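Local coordinates for aminotransferase (Helicobacter pylori, PDB 2FNU) that transfers an amino group from glutamate to a UDP-linked 4-keto sugar, using pyridoxal phosphate, in the second step of pseudaminic acid biosynthesis, at the interface of chains A and B. Sequence-based numbering; all coordinates share one arbitrary frame. Chains: chain A/B, aminotransferase.

Contact 1: the interface of chains A and B. Residues chain A 54-55, 57-58, 86, 189; chain B 210, 227-228.
A:Ser55 has an extended backbone ahead of helix 56-66 and faces B:Asn228, whose extended loop carries its carbonyl and side chain onto that helix start. The A:Ser55 hydroxyl OG donates to the B:Asn228 backbone O at 3.0 Å, reaching it in the carbonyl plane on a lone pair. A:Ser55 OG accepts the backbone N-H from A:Ser58 N at 3.0 Å, so the first helix turn positions the bridging hydroxyl. As modelled, A:Ser58 OG takes an N-H from the A:Asn54 amide, but this puts A:Asn54 OD1 3.0 Å from B:Asn228 O, another acceptor, so that amide orientation and its bond are doubtful; turned over, ND2 would face the carbonyl. A:Ser58 OG meets water 1 at 2.9 Å, and water 1 binds B:Asn228 N at 2.8 Å, a second link between the chains. With CG anti to the backbone N (chi1 177°), the B:Asn228 side chain runs past A:Ser55 CB toward A:Glu189. Its amide is turned 79° from the A:Glu189 carboxylate, and B:Asn228 OD1 lies 3.0 Å from A:Glu189 OE1. These two acceptors would clash, making this orientation doubtful too. A:Thr57 crosses B:Asn228 at about a right angle, its CB against the asparagine CB. This loop-to-helix contact lies at the active site: A:Ser55 and A:Thr57 line the pyridoxamine phosphate pocket, and B:Asn228 is a substrate-binding residue. Next to the asparagine, A:Thr57 OG1 stands in plane at the edge of the B:His210 imidazole, 3.2 Å from CE1.

Contact 2: the interface of chains A and B. Residues chain A 187-189, 232, 235; chain B 28, 187, 232, 234-235.
Apolar contact centres on A:Ala188, whose methyl group packs against B:Leu28, B:Asn232 and B:Ile234. The backbone places it there through a tight gamma-turn-like bend, with phi 75° and psi -63°. A:Ala188 CB lies 3.8 Å from B:Asn232 CG, the amide carbon. A:Ala188 CB also meets B:Ile234 CD1, the end of the isoleucine chain, at 3.9 Å, while B:Leu28 offers its CB and backbone O. A:Glu189 adds its aliphatic CG, which passes B:Asn232 CB at 3.9 Å as the two side chains run in opposite directions.

Polar groups meet across the two-fold without a secure hydrogen bond. A:Gln235 NE2 comes to 3.2 Å from B:Asn232 OD1, but its N-H points elsewhere. In the twin pair, B:Gln235 OE1 faces A:Asn232 OD1 at 3.3 Å. The two glutamines differ by a near half-turn of the terminal amide, chi3 being -61° in chain A, so the O and N assignment in chain B is doubtful.

Bonds within chain A fix the surface presented to chain B. The A:Gln235 amide spans two backbone segments: NE2 donates to A:Thr187 O at 3.2 Å, and OE1 accepts the N-H of A:Asn232 in its carbonyl plane, at the helix N-terminus. A:Thr187 OG1 closes the bend by donating to A:Glu189 O at 2.7 Å, from above the carbonyl plane.

In the fold, residues 187-189 lie between strand 191-195 and the catalytic A:Lys183, which carries the cofactor as an aldimine in the resting enzyme but is not joined to it here. Residue 232 lies just ahead of the helix that begins at 233, A:Gln235 is in its first turn, and this helix faces its symmetry mate across the dimer axis.

Contact 1: the interface of chains A and B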
ATOM      1  N   ASN A  54       2.610   3.046  -2.571  1.00  9.73           N
ATOM      2  CA  ASN A  54       2.024   1.863  -3.214  1.00 10.48           C
ATOM      3  C   ASN A  54       0.826   2.155  -4.123  1.00 11.10           C
ATOM      4  O   ASN A  54       0.506   1.354  -4.993  1.00 13.07           O
ATOM      5  CB  ASN A  54       1.620   0.823  -2.158  1.00 10.72           C
ATOM      6  CG  ASN A  54       0.346   1.194  -1.417  1.00 11.30           C
ATOM      7  OD1 ASN A  54      -0.764   0.688  -1.736  1.00 13.41           O
ATOM      8  ND2 ASN A  54       0.479   2.045  -0.434  1.00  9.22           N
ATOM      9  N   SER A  55       0.176   3.297  -3.880  1.00 11.35           N
ATOM     10  CA  SER A  55      -0.986   3.732  -4.687  1.00 11.19           C
ATOM     11  C   SER A  55      -1.162   5.244  -4.516  1.00 11.74           C
ATOM     12  O   SER A  55      -0.646   5.810  -3.549  1.00 11.92           O
ATOM     13  CB  SER A  55      -2.246   3.004  -4.225  1.00 12.18           C
ATOM     14  OG  SER A  55      -2.626   3.428  -2.918  1.00 12.04           O
ATOM     15  N   THR A  57      -3.930   6.487  -3.712  1.00 10.52           N
ATOM     16  CA  THR A  57      -4.847   6.595  -2.584  1.00 10.55           C
ATOM     17  C   THR A  57      -4.062   6.677  -1.276  1.00 10.27           C
ATOM     18  O   THR A  57      -4.396   7.488  -0.397  1.00 12.54           O
ATOM     19  CB  THR A  57      -5.852   5.429  -2.589  1.00 12.08           C
ATOM     20  OG1 THR A  57      -6.559   5.447  -3.836  1.00 11.12           O
ATOM     21  CG2 THR A  57      -6.861   5.567  -1.434  1.00 14.11           C
ATOM     22  N   SER A  58      -2.997   5.875  -1.170  1.00 11.11           N
ATOM     23  CA  SER A  58      -2.121   5.975   0.008  1.00 11.13           C
ATOM     24  C   SER A  58      -1.421   7.328   0.052  1.00 11.14           C
ATOM     25  O   SER A  58      -1.227   7.903   1.123  1.00 12.85           O
ATOM     26  CB  SER A  58      -1.065   4.880  -0.021  1.00 12.69           C
ATOM     27  OG  SER A  58      -1.685   3.612   0.117  1.00 12.44           O
ATOM     28  N   ALA A  86     -11.850   7.979  -4.334  1.00 10.94           N
ATOM     29  CA  ALA A  86     -10.679   8.047  -3.432  1.00 12.21           C
ATOM     30  C   ALA A  86     -10.378   9.470  -2.968  1.00 11.89           C
ATOM     31  O   ALA A  86      -9.965   9.675  -1.823  1.00 13.10           O
ATOM     32  CB  ALA A  86      -9.437   7.474  -4.139  1.00 11.35           C
ATOM     33  N   GLU A 189       0.621  -0.759  -9.633  1.00 11.38           N
ATOM     34  CA  GLU A 189      -0.053   0.114  -8.683  1.00 10.70           C
ATOM     35  C   GLU A 189       1.024   1.078  -8.192  1.00 10.99           C
ATOM     36  O   GLU A 189       2.188   0.682  -8.035  1.00 12.31           O
ATOM     37  CB  GLU A 189      -0.622  -0.645  -7.484  1.00 13.30           C
ATOM     38  CG  GLU A 189      -1.739  -1.659  -7.789  1.00 12.27           C
ATOM     39  CD  GLU A 189      -3.141  -1.068  -7.862  1.00 13.41           C
ATOM     40  OE1 GLU A 189      -3.313   0.178  -7.779  1.00 12.65           O
ATOM     41  OE2 GLU A 189      -4.084  -1.891  -8.048  1.00 14.92           O
TER
ATOM     42  N   HIS B 210     -11.451   0.795  -1.844  1.00 11.54           N
ATOM     43  CA  HIS B 210     -12.346   1.944  -1.998  1.00 12.97           C
ATOM     44  C   HIS B 210     -13.774   1.822  -1.478  1.00 11.89           C
ATOM     45  O   HIS B 210     -14.544   2.786  -1.622  1.00 12.63           O
ATOM     46  CB  HIS B 210     -12.394   2.374  -3.472  1.00 11.71           C
ATOM     47  CG  HIS B 210     -11.038   2.609  -4.057  1.00 12.62           C
ATOM     48  ND1 HIS B 210     -10.195   3.597  -3.589  1.00 11.47           N
ATOM     49  CD2 HIS B 210     -10.371   1.976  -5.053  1.00 13.81           C
ATOM     50  CE1 HIS B 210      -9.062   3.561  -4.278  1.00 10.68           C
ATOM     51  NE2 HIS B 210      -9.142   2.582  -5.167  1.00 12.00           N
ATOM     52  N   HIS B 227      -9.664   1.940   0.958  1.00 11.31           N
ATOM     53  CA  HIS B 227      -8.372   2.490   0.555  1.00 10.60           C
ATOM     54  C   HIS B 227      -7.943   1.810  -0.739  1.00 10.75           C
ATOM     55  O   HIS B 227      -8.767   1.230  -1.441  1.00 12.95           O
ATOM     56  CB  HIS B 227      -7.356   2.230   1.678  1.00 13.53           C
ATOM     57  CG  HIS B 227      -7.671   2.961   2.949  1.00 12.99           C
ATOM     58  ND1 HIS B 227      -6.963   4.069   3.349  1.00 13.19           N
ATOM     59  CD2 HIS B 227      -8.606   2.743   3.914  1.00 12.70           C
ATOM     60  CE1 HIS B 227      -7.454   4.523   4.489  1.00 13.58           C
ATOM     61  NE2 HIS B 227      -8.453   3.740   4.855  1.00 13.96           N
ATOM     62  N   ASN B 228      -6.670   1.924  -1.105  1.00 10.08           N
ATOM     63  CA  ASN B 228      -6.139   1.073  -2.178  1.00 10.68           C
ATOM     64  C   ASN B 228      -4.892   0.413  -1.620  1.00 11.28           C
ATOM     65  O   ASN B 228      -3.782   0.972  -1.704  1.00 12.56           O
ATOM     66  CB  ASN B 228      -5.799   1.870  -3.454  1.00 10.99           C
ATOM     67  CG  ASN B 228      -5.188   1.005  -4.556  1.00 12.46           C
ATOM     68  OD1 ASN B 228      -4.944   1.489  -5.683  1.00 14.64           O
ATOM     69  ND2 ASN B 228      -4.924  -0.246  -4.255  1.00  8.99           N
TER
HETATM   70  O   HOH W   1      -4.532   3.452  -0.023  1.00 12.56           O

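Contact 2: the interface of chains A and B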
ATOM      1  N   THR A 187       3.357   1.805 -12.651  1.00 12.18           N
ATOM      2  CA  THR A 187       4.154   0.898 -11.820  1.00 11.90           C
ATOM      3  C   THR A 187       3.255  -0.277 -11.378  1.00 12.85           C
ATOM      4  O   THR A 187       3.504  -0.884 -10.327  1.00 14.54           O
ATOM      5  CB  THR A 187       4.706   1.633 -10.588  1.00 13.60           C
ATOM      6  OG1 THR A 187       3.619   2.139  -9.804  1.00 13.09           O
ATOM      7  CG2 THR A 187       5.560   2.831 -11.009  1.00 15.29           C
ATOM      8  N   ALA A 188       2.211  -0.556 -12.176  1.00 12.21           N
ATOM      9  CA  ALA A 188       1.134  -1.534 -11.888  1.00 12.87           C
ATOM     10  C   ALA A 188       0.137  -1.003 -10.850  1.00 11.93           C
ATOM     11  O   ALA A 188      -1.053  -0.832 -11.160  1.00 12.78           O
ATOM     12  CB  ALA A 188       1.699  -2.894 -11.497  1.00 14.12           C
ATOM     13  N   GLU A 189       0.621  -0.759  -9.633  1.00 11.38           N
ATOM     14  CA  GLU A 189      -0.053   0.114  -8.683  1.00 10.70           C
ATOM     15  C   GLU A 189       1.024   1.078  -8.192  1.00 10.99           C
ATOM     16  O   GLU A 189       2.188   0.682  -8.035  1.00 12.31           O
ATOM     17  CB  GLU A 189      -0.622  -0.645  -7.484  1.00 13.30           C
ATOM     18  CG  GLU A 189      -1.739  -1.659  -7.789  1.00 12.27           C
ATOM     19  CD  GLU A 189      -3.141  -1.068  -7.862  1.00 13.41           C
ATOM     20  OE1 GLU A 189      -3.313   0.178  -7.779  1.00 12.65           O
ATOM     21  OE2 GLU A 189      -4.084  -1.891  -8.048  1.00 14.92           O
ATOM     22  N   ASN A 232       7.907  -0.762  -3.948  1.00 14.46           N
ATOM     23  CA  ASN A 232       9.062  -1.661  -3.943  1.00 14.91           C
ATOM     24  C   ASN A 232       9.977  -1.422  -5.158  1.00 16.37           C
ATOM     25  O   ASN A 232       9.686  -0.577  -6.016  1.00 16.52           O
ATOM     26  CB  ASN A 232       8.615  -3.122  -3.808  1.00 15.11           C
ATOM     27  CG  ASN A 232       7.734  -3.567  -4.956  1.00 17.05           C
ATOM     28  OD1 ASN A 232       6.559  -3.902  -4.767  1.00 20.21           O
ATOM     29  ND2 ASN A 232       8.287  -3.542  -6.170  1.00 11.69           N
ATOM     30  N   GLN A 235       8.592  -2.315  -8.864  1.00 13.39           N
ATOM     31  CA  GLN A 235       7.696  -1.290  -9.375  1.00 13.84           C
ATOM     32  C   GLN A 235       8.438   0.011  -9.648  1.00 14.99           C
ATOM     33  O   GLN A 235       8.110   0.720 -10.608  1.00 15.67           O
ATOM     34  CB  GLN A 235       6.650  -0.979  -8.331  1.00 18.87           C
ATOM     35  CG  GLN A 235       5.711  -2.058  -8.062  1.00 24.85           C
ATOM     36  CD  GLN A 235       4.843  -1.662  -6.903  1.00 33.76           C
ATOM     37  OE1 GLN A 235       5.333  -1.425  -5.783  1.00 32.10           O
ATOM     38  NE2 GLN A 235       3.551  -1.554  -7.157  1.00 19.75           N
TER
ATOM     39  N   LEU B  28      -2.189  -5.766 -15.263  1.00 14.53           N
ATOM     40  CA  LEU B  28      -1.087  -5.671 -14.300  1.00 14.95           C
ATOM     41  C   LEU B  28      -1.588  -5.569 -12.870  1.00 14.41           C
ATOM     42  O   LEU B  28      -0.797  -5.692 -11.936  1.00 15.41           O
ATOM     43  CB  LEU B  28      -0.223  -4.430 -14.568  1.00 15.31           C
ATOM     44  CG  LEU B  28       0.542  -4.430 -15.893  1.00 15.10           C
ATOM     45  CD1 LEU B  28       1.377  -3.181 -16.014  1.00 16.83           C
ATOM     46  CD2 LEU B  28       1.447  -5.655 -16.036  1.00 16.94           C
ATOM     47  N   THR B 187       6.766 -11.240  -1.991  1.00 12.77           N
ATOM     48  CA  THR B 187       6.201 -10.563  -3.157  1.00 12.17           C
ATOM     49  C   THR B 187       6.844  -9.160  -3.273  1.00 14.52           C
ATOM     50  O   THR B 187       6.231  -8.248  -3.848  1.00 13.78           O
ATOM     51  CB  THR B 187       4.660 -10.447  -3.027  1.00 13.84           C
ATOM     52  OG1 THR B 187       4.315  -9.679  -1.859  1.00 13.54           O
ATOM     53  CG2 THR B 187       4.046 -11.832  -2.898  1.00 16.13           C
ATOM     54  N   ASN B 232      -0.692  -6.089  -6.606  1.00 14.81           N
ATOM     55  CA  ASN B 232      -0.870  -6.149  -8.060  1.00 14.33           C
ATOM     56  C   ASN B 232      -0.534  -7.531  -8.633  1.00 15.99           C
ATOM     57  O   ASN B 232      -0.151  -8.446  -7.889  1.00 15.62           O
ATOM     58  CB  ASN B 232      -0.062  -5.035  -8.734  1.00 15.15           C
ATOM     59  CG  ASN B 232       1.417  -5.126  -8.429  1.00 14.95           C
ATOM     60  OD1 ASN B 232       2.001  -4.257  -7.760  1.00 19.85           O
ATOM     61  ND2 ASN B 232       2.027  -6.199  -8.883  1.00 11.65           N
ATOM     62  N   ILE B 234       1.845  -8.483 -10.753  1.00 14.55           N
ATOM     63  CA  ILE B 234       3.268  -8.810 -10.828  1.00 14.61           C
ATOM     64  C   ILE B 234       3.662  -9.480  -9.507  1.00 13.97           C
ATOM     65  O   ILE B 234       4.245 -10.562  -9.493  1.00 15.71           O
ATOM     66  CB  ILE B 234       4.117  -7.553 -11.058  1.00 15.27           C
ATOM     67  CG1 ILE B 234       3.750  -6.877 -12.397  1.00 17.12           C
ATOM     68  CG2 ILE B 234       5.606  -7.899 -11.034  1.00 18.53           C
ATOM     69  CD1 ILE B 234       4.363  -5.473 -12.541  1.00 18.40           C
ATOM     70  N   GLN B 235       3.276  -8.863  -8.393  1.00 13.45           N
ATOM     71  CA  GLN B 235       3.640  -9.383  -7.079  1.00 14.29           C
ATOM     72  C   GLN B 235       2.873 -10.653  -6.766  1.00 13.77           C
ATOM     73  O   GLN B 235       3.392 -11.529  -6.086  1.00 14.92           O
ATOM     74  CB  GLN B 235       3.277  -8.385  -6.002  1.00 18.22           C
ATOM     75  CG  GLN B 235       3.948  -7.072  -6.077  1.00 23.84           C
ATOM     76  CD  GLN B 235       3.304  -6.103  -5.093  1.00 36.11           C
ATOM     77  OE1 GLN B 235       3.921  -5.732  -4.099  1.00 22.41           O
ATOM     78  NE2 GLN B 235       2.038  -5.721  -5.350  1.00 22.95           N
TER

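Contact 1 and contact 2 lie about 13 Å apart, between the centres of their C-alpha atoms, and share A:Glu189, which borders both patches. One chain B stretch serves both: the loop of B:His227 and B:Asn228 leads on to B:Asn232 and helix 233-244. Contact 1 is close to the cofactor pocket and contact 2 nearer the two-fold axis. B:Asn228, a substrate-binding residue, lies against cofactor-pocket residues of chain A, which suggests that each active site draws on both chains, in keeping with the dimer usual for aminotransferases of this fold. Symmetry repeats both contacts with the chains exchanged.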